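PDB 4I17: exported protein from Bacteroides fragilis, which is of unknown function but, as a mainly helical tetratricopeptide-repeat (TPR) protein, probably serves as a scaffold for binding other proteins. Local coordinates for residues Y23-L34 with N47-K57; N92-I103 with I112-Y120. All coordinates share one frame; numbering follows the deposited sequence. Where two conformers were deposited one is given.

Contact 1 of 2, residues Y23-L34 with N47-K57; sequences YAVAFEKYSEYL and NCGVCADNIKK. With SO4 (sulfate ion), chain C.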
# COMPACT_ATOMS: atom_id res chain seq x y z
N TYR A 23 -3.34 -4.48 -28.90
CA TYR A 23 -2.31 -4.82 -27.92
C TYR A 23 -1.70 -6.19 -28.14
O TYR A 23 -0.51 -6.35 -27.85
CB TYR A 23 -2.87 -4.75 -26.50
CG TYR A 23 -3.52 -3.42 -26.16
CD1 TYR A 23 -2.78 -2.23 -26.18
CD2 TYR A 23 -4.84 -3.36 -25.73
CE1 TYR A 23 -3.36 -1.01 -25.81
CE2 TYR A 23 -5.42 -2.16 -25.33
CZ TYR A 23 -4.68 -0.99 -25.37
OH TYR A 23 -5.28 0.18 -24.94
N ALA A 24 -2.48 -7.19 -28.67
CA ALA A 24 -1.91 -8.54 -28.89
C ALA A 24 -0.83 -8.51 -29.96
O ALA A 24 0.22 -9.14 -29.81
CB ALA A 24 -2.99 -9.51 -29.30
N VAL A 25 -1.09 -7.81 -31.07
CA VAL A 25 -0.07 -7.69 -32.12
C VAL A 25 1.11 -6.85 -31.61
O VAL A 25 2.26 -7.19 -31.91
CB VAL A 25 -0.63 -7.09 -33.44
CG1 VAL A 25 0.51 -6.82 -34.44
CG2 VAL A 25 -1.64 -8.06 -34.04
N ALA A 26 0.84 -5.76 -30.89
CA ALA A 26 1.95 -4.91 -30.40
C ALA A 26 2.83 -5.74 -29.49
O ALA A 26 4.05 -5.70 -29.61
CB ALA A 26 1.40 -3.69 -29.67
N PHE A 27 2.22 -6.56 -28.63
CA PHE A 27 3.02 -7.41 -27.73
C PHE A 27 3.87 -8.37 -28.57
O PHE A 27 5.06 -8.49 -28.30
CB PHE A 27 2.13 -8.17 -26.73
CG PHE A 27 2.91 -9.21 -25.97
CD1 PHE A 27 3.72 -8.84 -24.89
CD2 PHE A 27 2.90 -10.54 -26.37
CE1 PHE A 27 4.50 -9.79 -24.23
CE2 PHE A 27 3.69 -11.48 -25.71
CZ PHE A 27 4.48 -11.10 -24.65
N GLU A 28 3.28 -9.06 -29.55
CA GLU A 28 3.97 -10.01 -30.45
C GLU A 28 5.20 -9.34 -31.11
O GLU A 28 6.30 -9.89 -31.09
CB GLU A 28 2.97 -10.50 -31.53
CG GLU A 28 3.53 -11.44 -32.58
CD GLU A 28 3.04 -11.21 -34.01
OE1 GLU A 28 1.91 -10.71 -34.20
OE2 GLU A 28 3.80 -11.55 -34.95
N LYS A 29 4.99 -8.16 -31.70
CA LYS A 29 6.05 -7.46 -32.44
C LYS A 29 7.12 -6.90 -31.51
O LYS A 29 8.31 -7.06 -31.78
CB LYS A 29 5.44 -6.33 -33.28
CG LYS A 29 4.45 -6.81 -34.33
CD LYS A 29 5.12 -7.62 -35.41
CE LYS A 29 4.10 -8.18 -36.38
NZ LYS A 29 4.76 -8.96 -37.47
N TYR A 30 6.71 -6.27 -30.39
CA TYR A 30 7.68 -5.70 -29.46
C TYR A 30 8.48 -6.80 -28.78
O TYR A 30 9.67 -6.61 -28.55
CB TYR A 30 6.98 -4.87 -28.37
CG TYR A 30 6.38 -3.55 -28.80
CD1 TYR A 30 6.91 -2.81 -29.85
CD2 TYR A 30 5.30 -3.01 -28.10
CE1 TYR A 30 6.42 -1.55 -30.17
CE2 TYR A 30 4.78 -1.76 -28.43
CZ TYR A 30 5.32 -1.05 -29.47
OH TYR A 30 4.82 0.19 -29.76
N SER A 31 7.82 -7.90 -28.35
CA SER A 31 8.58 -8.95 -27.65
C SER A 31 9.65 -9.55 -28.57
O SER A 31 10.77 -9.77 -28.11
CB SER A 31 7.67 -10.04 -27.10
OG SER A 31 6.92 -10.62 -28.15
N GLU A 32 9.33 -9.73 -29.85
CA GLU A 32 10.30 -10.25 -30.82
C GLU A 32 11.41 -9.24 -31.06
O GLU A 32 12.57 -9.61 -31.07
CB GLU A 32 9.60 -10.62 -32.15
CG GLU A 32 10.50 -11.40 -33.11
CD GLU A 32 11.08 -12.72 -32.64
OE1 GLU A 32 10.43 -13.41 -31.81
OE2 GLU A 32 12.16 -13.10 -33.14
N TYR A 33 11.07 -7.96 -31.19
CA TYR A 33 12.07 -6.89 -31.37
C TYR A 33 13.04 -6.86 -30.20
O TYR A 33 14.25 -6.82 -30.42
CB TYR A 33 11.33 -5.56 -31.52
CG TYR A 33 12.19 -4.35 -31.24
CD1 TYR A 33 13.11 -3.89 -32.17
CD2 TYR A 33 12.01 -3.60 -30.08
CE1 TYR A 33 13.88 -2.75 -31.93
CE2 TYR A 33 12.77 -2.46 -29.83
CZ TYR A 33 13.69 -2.03 -30.76
OH TYR A 33 14.41 -0.90 -30.52
N LEU A 34 12.52 -6.87 -28.95
CA LEU A 34 13.37 -6.83 -27.76
C LEU A 34 14.26 -8.08 -27.64
O LEU A 34 15.44 -7.94 -27.32
CB LEU A 34 12.55 -6.63 -26.48
CG LEU A 34 11.88 -5.24 -26.40
CD1 LEU A 34 10.73 -5.24 -25.38
CD2 LEU A 34 12.90 -4.15 -26.07
N ASN A 47 6.31 -0.15 -22.97
CA ASN A 47 5.09 -0.31 -23.78
C ASN A 47 4.71 -1.77 -23.89
O ASN A 47 3.52 -2.10 -23.84
CB ASN A 47 5.31 0.26 -25.18
CG ASN A 47 5.26 1.77 -25.20
OD1 ASN A 47 4.69 2.42 -24.32
ND2 ASN A 47 5.83 2.34 -26.24
N CYS A 48 5.71 -2.66 -24.03
CA CYS A 48 5.50 -4.11 -24.17
C CYS A 48 4.87 -4.66 -22.88
O CYS A 48 3.93 -5.45 -22.96
CB CYS A 48 6.81 -4.81 -24.51
SG CYS A 48 6.61 -6.52 -25.07
N GLY A 49 5.34 -4.19 -21.72
CA GLY A 49 4.78 -4.59 -20.41
C GLY A 49 3.31 -4.24 -20.29
O GLY A 49 2.50 -5.07 -19.84
N VAL A 50 2.95 -3.00 -20.70
CA VAL A 50 1.53 -2.55 -20.67
C VAL A 50 0.70 -3.45 -21.61
O VAL A 50 -0.39 -3.89 -21.24
CB VAL A 50 1.38 -1.07 -21.05
CG1 VAL A 50 -0.11 -0.66 -21.05
CG2 VAL A 50 2.20 -0.17 -20.11
N CYS A 51 1.19 -3.66 -22.84
CA CYS A 51 0.48 -4.53 -23.81
C CYS A 51 0.27 -5.92 -23.23
O CYS A 51 -0.82 -6.48 -23.35
CB CYS A 51 1.24 -4.58 -25.13
SG CYS A 51 1.15 -3.04 -26.07
N ALA A 52 1.33 -6.51 -22.64
CA ALA A 52 1.25 -7.86 -22.02
C ALA A 52 0.20 -7.91 -20.93
O ALA A 52 -0.58 -8.86 -20.84
CB ALA A 52 2.60 -8.26 -21.45
N ASP A 53 0.14 -6.86 -20.10
CA ASP A 53 -0.83 -6.84 -19.01
C ASP A 53 -2.23 -6.73 -19.61
O ASP A 53 -3.12 -7.42 -19.13
CB ASP A 53 -0.54 -5.69 -18.06
CG ASP A 53 -1.47 -5.69 -16.87
OD1 ASP A 53 -1.28 -6.54 -15.96
OD2 ASP A 53 -2.44 -4.92 -16.89
N ASN A 54 -2.38 -5.93 -20.72
CA ASN A 54 -3.69 -5.72 -21.36
C ASN A 54 -4.22 -7.01 -21.98
O ASN A 54 -5.43 -7.18 -22.07
CB ASN A 54 -3.64 -4.63 -22.42
CG ASN A 54 -3.32 -3.23 -21.93
OD1 ASN A 54 -3.28 -2.93 -20.74
ND2 ASN A 54 -3.03 -2.34 -22.86
N ILE A 55 -3.34 -7.93 -22.37
CA ILE A 55 -3.81 -9.17 -22.99
C ILE A 55 -3.70 -10.35 -22.01
O ILE A 55 -3.85 -11.51 -22.39
CB ILE A 55 -3.11 -9.45 -24.34
CG1 ILE A 55 -1.58 -9.67 -24.14
CG2 ILE A 55 -3.42 -8.32 -25.35
CD1 ILE A 55 -0.78 -9.96 -25.42
N LYS A 56 -3.52 -10.03 -20.73
CA LYS A 56 -3.50 -10.97 -19.61
C LYS A 56 -2.28 -11.90 -19.55
O LYS A 56 -2.35 -12.97 -18.95
CB LYS A 56 -4.81 -11.80 -19.55
CG LYS A 56 -6.04 -10.89 -19.46
CD LYS A 56 -7.33 -11.69 -19.36
CE LYS A 56 -8.52 -10.76 -19.40
NZ LYS A 56 -8.68 -10.03 -18.12
N LYS A 57 -1.15 -11.47 -20.13
CA LYS A 57 0.11 -12.21 -20.03
C LYS A 57 0.85 -11.55 -18.86
O LYS A 57 1.79 -10.76 -19.06
CB LYS A 57 0.88 -12.17 -21.37
CG LYS A 57 0.10 -12.75 -22.56
CD LYS A 57 1.00 -12.85 -23.80
CE LYS A 57 0.31 -13.40 -25.03
NZ LYS A 57 -0.17 -14.79 -24.85
S SO4 C . -6.27 -6.83 -28.43
O1 SO4 C . -5.16 -7.26 -29.17
O2 SO4 C . -6.06 -5.51 -27.85
O3 SO4 C . -7.45 -6.74 -29.30
O4 SO4 C . -6.56 -7.81 -27.37
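Phe27 and Cys48 carry the apolar part of this contact between helices 23-36 and 42-54, successive helices of a TPR-type array. The side chain of Cys48 is a knob in a hole formed by Phe27, Tyr30, Ser31 and Leu34. Its SG lies 3.7 Å from Phe27 CD1, an oblique sulfur-aromatic approach. With CG anti to the backbone N (chi1 170°), the Phe27 ring is met obliquely from one side by Ala52, whose CB is 3.7 Å from CD1, and by the aliphatic part of Lys57, whose CD touches CE2 at 3.6 Å; Ser31 OG, of its own helix, lies over the other face. Ile55 runs roughly perpendicular to Phe27 and puts CD1 against its CB. Cys51 SG packs on Ala26 CB at 3.7 Å.

At Tyr23, ND2 of Asn54 sits 3.1 Å above the ring plane, over its centre, ring and amide planes 68° apart.

A sulfate, probably from the crystallisation liquor, accepts hydrogen bonds from Tyr23 N (to O2) and Ala24 N (to O1, 2.7 Å): N-H groups starting helix 23-36 can hold an anion. No hydrogen bond joins the segments, consistent with cohesion mainly from apolar packing, with an amide-on-ring contact at one edge.

Contact 2 of 2, residues N92-I103 with I112-Y120; sequences NQEYIATLTEGI and IEKLYAIYY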
# COMPACT_ATOMS: atom_id res chain seq x y z
N ASN A 92 -0.70 -10.91 -3.61
CA ASN A 92 -0.58 -9.73 -2.73
C ASN A 92 0.83 -9.51 -2.17
O ASN A 92 1.24 -8.39 -1.99
CB ASN A 92 -1.53 -9.87 -1.54
CG ASN A 92 -2.97 -9.59 -1.83
OD1 ASN A 92 -3.34 -9.12 -2.91
ND2 ASN A 92 -3.81 -9.87 -0.85
N GLN A 93 1.55 -10.60 -1.85
CA GLN A 93 2.88 -10.45 -1.26
C GLN A 93 3.84 -9.83 -2.26
O GLN A 93 4.57 -8.91 -1.89
CB GLN A 93 3.43 -11.77 -0.70
CG GLN A 93 2.77 -12.19 0.63
CD GLN A 93 2.68 -11.09 1.66
OE1 GLN A 93 3.69 -10.47 2.05
NE2 GLN A 93 1.47 -10.79 2.12
N GLU A 94 3.79 -10.25 -3.52
CA GLU A 94 4.67 -9.65 -4.52
C GLU A 94 4.18 -8.27 -4.91
O GLU A 94 4.99 -7.40 -5.23
CB GLU A 94 4.81 -10.56 -5.73
CG GLU A 94 5.97 -10.17 -6.62
CD GLU A 94 7.37 -10.16 -6.07
OE1 GLU A 94 8.05 -11.21 -6.16
OE2 GLU A 94 7.84 -9.07 -5.67
N TYR A 95 2.86 -8.05 -4.84
CA TYR A 95 2.30 -6.71 -5.11
C TYR A 95 2.90 -5.69 -4.15
O TYR A 95 3.51 -4.71 -4.59
CB TYR A 95 0.78 -6.75 -4.97
CG TYR A 95 0.14 -5.39 -5.06
CD1 TYR A 95 0.06 -4.72 -6.28
CD2 TYR A 95 -0.47 -4.80 -3.95
CE1 TYR A 95 -0.55 -3.47 -6.38
CE2 TYR A 95 -1.10 -3.56 -4.05
CZ TYR A 95 -1.16 -2.92 -5.28
OH TYR A 95 -1.77 -1.70 -5.39
N ILE A 96 2.82 -5.95 -2.83
CA ILE A 96 3.34 -4.99 -1.85
C ILE A 96 4.88 -4.99 -1.79
O ILE A 96 5.47 -3.94 -1.53
CB ILE A 96 2.69 -5.15 -0.44
CG1 ILE A 96 3.00 -3.94 0.47
CG2 ILE A 96 3.07 -6.48 0.25
CD1 ILE A 96 2.58 -2.55 -0.16
N ALA A 97 5.54 -6.13 -2.06
CA ALA A 97 7.01 -6.16 -2.11
C ALA A 97 7.54 -5.26 -3.24
O ALA A 97 8.50 -4.52 -3.04
CB ALA A 97 7.51 -7.59 -2.32
N THR A 98 6.86 -5.25 -4.39
CA THR A 98 7.23 -4.41 -5.54
C THR A 98 6.98 -2.96 -5.21
O THR A 98 7.85 -2.13 -5.47
CB THR A 98 6.47 -4.83 -6.82
OG1 THR A 98 6.71 -6.21 -7.04
CG2 THR A 98 6.96 -4.06 -8.04
N LEU A 99 5.81 -2.64 -4.63
CA LEU A 99 5.58 -1.25 -4.25
C LEU A 99 6.62 -0.78 -3.24
O LEU A 99 7.01 0.39 -3.29
CB LEU A 99 4.17 -1.05 -3.67
CG LEU A 99 3.01 -1.21 -4.68
CD1 LEU A 99 1.67 -1.16 -3.95
CD2 LEU A 99 3.04 -0.10 -5.74
N THR A 100 7.06 -1.67 -2.32
CA THR A 100 8.05 -1.33 -1.28
C THR A 100 9.38 -0.99 -1.97
O THR A 100 10.02 -0.00 -1.61
CB THR A 100 8.17 -2.45 -0.24
OG1 THR A 100 6.87 -2.71 0.31
CG2 THR A 100 9.14 -2.09 0.90
N GLU A 101 9.78 -1.80 -2.96
CA GLU A 101 10.98 -1.54 -3.75
C GLU A 101 10.84 -0.20 -4.49
O GLU A 101 11.76 0.59 -4.49
CB GLU A 101 11.23 -2.68 -4.76
CG GLU A 101 11.80 -3.94 -4.12
CD GLU A 101 13.05 -3.73 -3.28
OE1 GLU A 101 14.03 -3.17 -3.81
OE2 GLU A 101 13.03 -4.11 -2.09
N GLY A 102 9.65 0.07 -5.02
CA GLY A 102 9.37 1.32 -5.72
C GLY A 102 9.45 2.55 -4.85
O GLY A 102 10.04 3.54 -5.28
N ILE A 103 8.91 2.50 -3.59
CA ILE A 103 8.96 3.67 -2.68
C ILE A 103 10.40 3.94 -2.25
O ILE A 103 10.73 5.09 -1.98
CB ILE A 103 8.03 3.62 -1.43
CG1 ILE A 103 8.34 2.47 -0.47
CG2 ILE A 103 6.55 3.73 -1.76
CD1 ILE A 103 8.81 2.92 0.88
N ILE A 112 2.84 6.01 -6.21
CA ILE A 112 3.38 4.84 -5.49
C ILE A 112 3.04 4.94 -3.99
O ILE A 112 2.61 3.94 -3.40
CB ILE A 112 4.90 4.62 -5.70
CG1 ILE A 112 5.22 4.34 -7.17
CG2 ILE A 112 5.41 3.44 -4.83
CD1 ILE A 112 6.70 4.34 -7.46
N GLU A 113 3.20 6.14 -3.37
CA GLU A 113 2.85 6.29 -1.95
C GLU A 113 1.38 6.00 -1.72
O GLU A 113 1.08 5.35 -0.72
CB GLU A 113 3.20 7.66 -1.37
CG GLU A 113 4.68 7.87 -1.12
CD GLU A 113 5.05 9.01 -0.18
OE1 GLU A 113 4.15 9.78 0.24
OE2 GLU A 113 6.25 9.10 0.17
N LYS A 114 0.48 6.45 -2.64
CA LYS A 114 -0.95 6.19 -2.47
C LYS A 114 -1.22 4.70 -2.48
O LYS A 114 -1.88 4.22 -1.59
CB LYS A 114 -1.81 6.89 -3.53
CG LYS A 114 -1.94 8.40 -3.34
CD LYS A 114 -2.72 9.03 -4.50
CE LYS A 114 -2.97 10.51 -4.32
NZ LYS A 114 -1.72 11.32 -4.44
N LEU A 115 -0.68 3.95 -3.47
CA LEU A 115 -0.91 2.50 -3.55
C LEU A 115 -0.36 1.75 -2.33
O LEU A 115 -1.02 0.83 -1.82
CB LEU A 115 -0.28 1.95 -4.83
CG LEU A 115 -0.85 2.57 -6.11
CD1 LEU A 115 0.04 2.25 -7.32
CD2 LEU A 115 -2.29 2.14 -6.33
N TYR A 116 0.83 2.12 -1.89
CA TYR A 116 1.49 1.51 -0.74
C TYR A 116 0.63 1.72 0.52
O TYR A 116 0.34 0.79 1.27
CB TYR A 116 2.87 2.17 -0.55
CG TYR A 116 3.67 1.62 0.60
CD1 TYR A 116 4.55 0.55 0.42
CD2 TYR A 116 3.59 2.18 1.88
CE1 TYR A 116 5.31 0.05 1.48
CE2 TYR A 116 4.31 1.66 2.95
CZ TYR A 116 5.20 0.62 2.74
OH TYR A 116 5.94 0.12 3.77
N ALA A 117 0.28 2.97 0.77
CA ALA A 117 -0.50 3.30 1.95
C ALA A 117 -1.89 2.67 1.87
O ALA A 117 -2.35 2.19 2.89
CB ALA A 117 -0.60 4.81 2.10
N ILE A 118 -2.55 2.66 0.69
CA ILE A 118 -3.91 2.07 0.61
C ILE A 118 -3.83 0.58 0.96
O ILE A 118 -4.70 0.06 1.67
CB ILE A 118 -4.55 2.35 -0.78
CG1 ILE A 118 -5.00 3.83 -0.80
CG2 ILE A 118 -5.76 1.40 -1.08
CD1 ILE A 118 -5.15 4.41 -2.16
N TYR A 119 -2.79 -0.09 0.48
CA TYR A 119 -2.64 -1.53 0.74
C TYR A 119 -2.62 -1.82 2.25
O TYR A 119 -3.34 -2.70 2.75
CB TYR A 119 -1.35 -2.04 0.09
CG TYR A 119 -1.10 -3.49 0.43
CD1 TYR A 119 -1.68 -4.51 -0.32
CD2 TYR A 119 -0.32 -3.85 1.53
CE1 TYR A 119 -1.49 -5.85 0.02
CE2 TYR A 119 -0.13 -5.18 1.88
CZ TYR A 119 -0.70 -6.18 1.11
OH TYR A 119 -0.49 -7.50 1.42
N TYR A 120 -1.73 -1.10 2.97
CA TYR A 120 -1.57 -1.30 4.39
C TYR A 120 -2.77 -0.79 5.19
O TYR A 120 -3.08 -1.40 6.22
CB TYR A 120 -0.26 -0.68 4.88
CG TYR A 120 0.91 -1.60 4.59
CD1 TYR A 120 0.95 -2.89 5.13
CD2 TYR A 120 1.95 -1.19 3.75
CE1 TYR A 120 2.03 -3.74 4.88
CE2 TYR A 120 3.04 -2.03 3.50
CZ TYR A 120 3.06 -3.31 4.05
OH TYR A 120 4.12 -4.16 3.81
O HOH W 1 1.14 -7.99 3.53
O HOH W 2 -2.91 -0.48 -3.26
O HOH W 3 6.49 -3.11 3.01
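Helices 92-105 and 110-129 pack antiparallel at 139°, their segment axes 9.6 Å apart at closest approach, with Leu99 facing Tyr116 and Ile103 facing Ile112. Antiparallel packing of successive helices is how a TPR-type solenoid is built up.

Tyr119 is the knob of this interface, set among Asn92, Gln93, Tyr95 and Ile96. Ile96 lies over one face of its ring, CB 3.8 Å from the centroid and only 17° off the ring normal, a CH-pi contact. Because Ile96 holds CG1 anti to its own N (chi1 -166°), that branch runs across the ring to Tyr119 CD2 and on to Tyr120, while CD1 reaches Tyr116 CD1. CD1 of Tyr119 comes in at the edge of the Tyr95 ring, 3.8 Å from CD2, as the two side chains run antiparallel alongside each other. Leu99 CD1 packs on Leu115 CB, the two side chains lying roughly perpendicular. Ile103 CG2 and Ile112 CG2 are pressed to 3.3 Å, closer than two methyls normally come.

No direct hydrogen bond crosses between the segments; waters bridge some of their polar atoms. One water links Gln93 NE2 with Tyr119 OH, and another joins Tyr95 OH to Leu115 O. The Tyr116 hydroxyl turns chiefly to Asp145, and the Tyr120 ring stacks on His142. A third water donates to Thr100 OG1 and also bonds Tyr120 OH; Thr100 OG1 sits in the plane of the Tyr116 ring at its edge, 3.4 Å from CE1, and gives its own proton to Ile96 O.

Contact 1 closes before contact 2 opens, and their centres stand 24 Å apart with nearest atoms about 10 Å from each other, so the two do not touch. They share no helix: contact 1 joins helices 23-36 and 42-54 near the N-terminal end, contact 2 joins helices 92-105 and 110-129 close to the centre of the chain. Helices 58-70 and 75-88 come between them in sequence, and these flank contact 1 through Tyr64 and contact 2 through Ser83 and Ile80. Similar signed crossing angles, -135° and -139°, recur at both places, illustrating how an elongated helical solenoid can repeat one local geometry with different side chains.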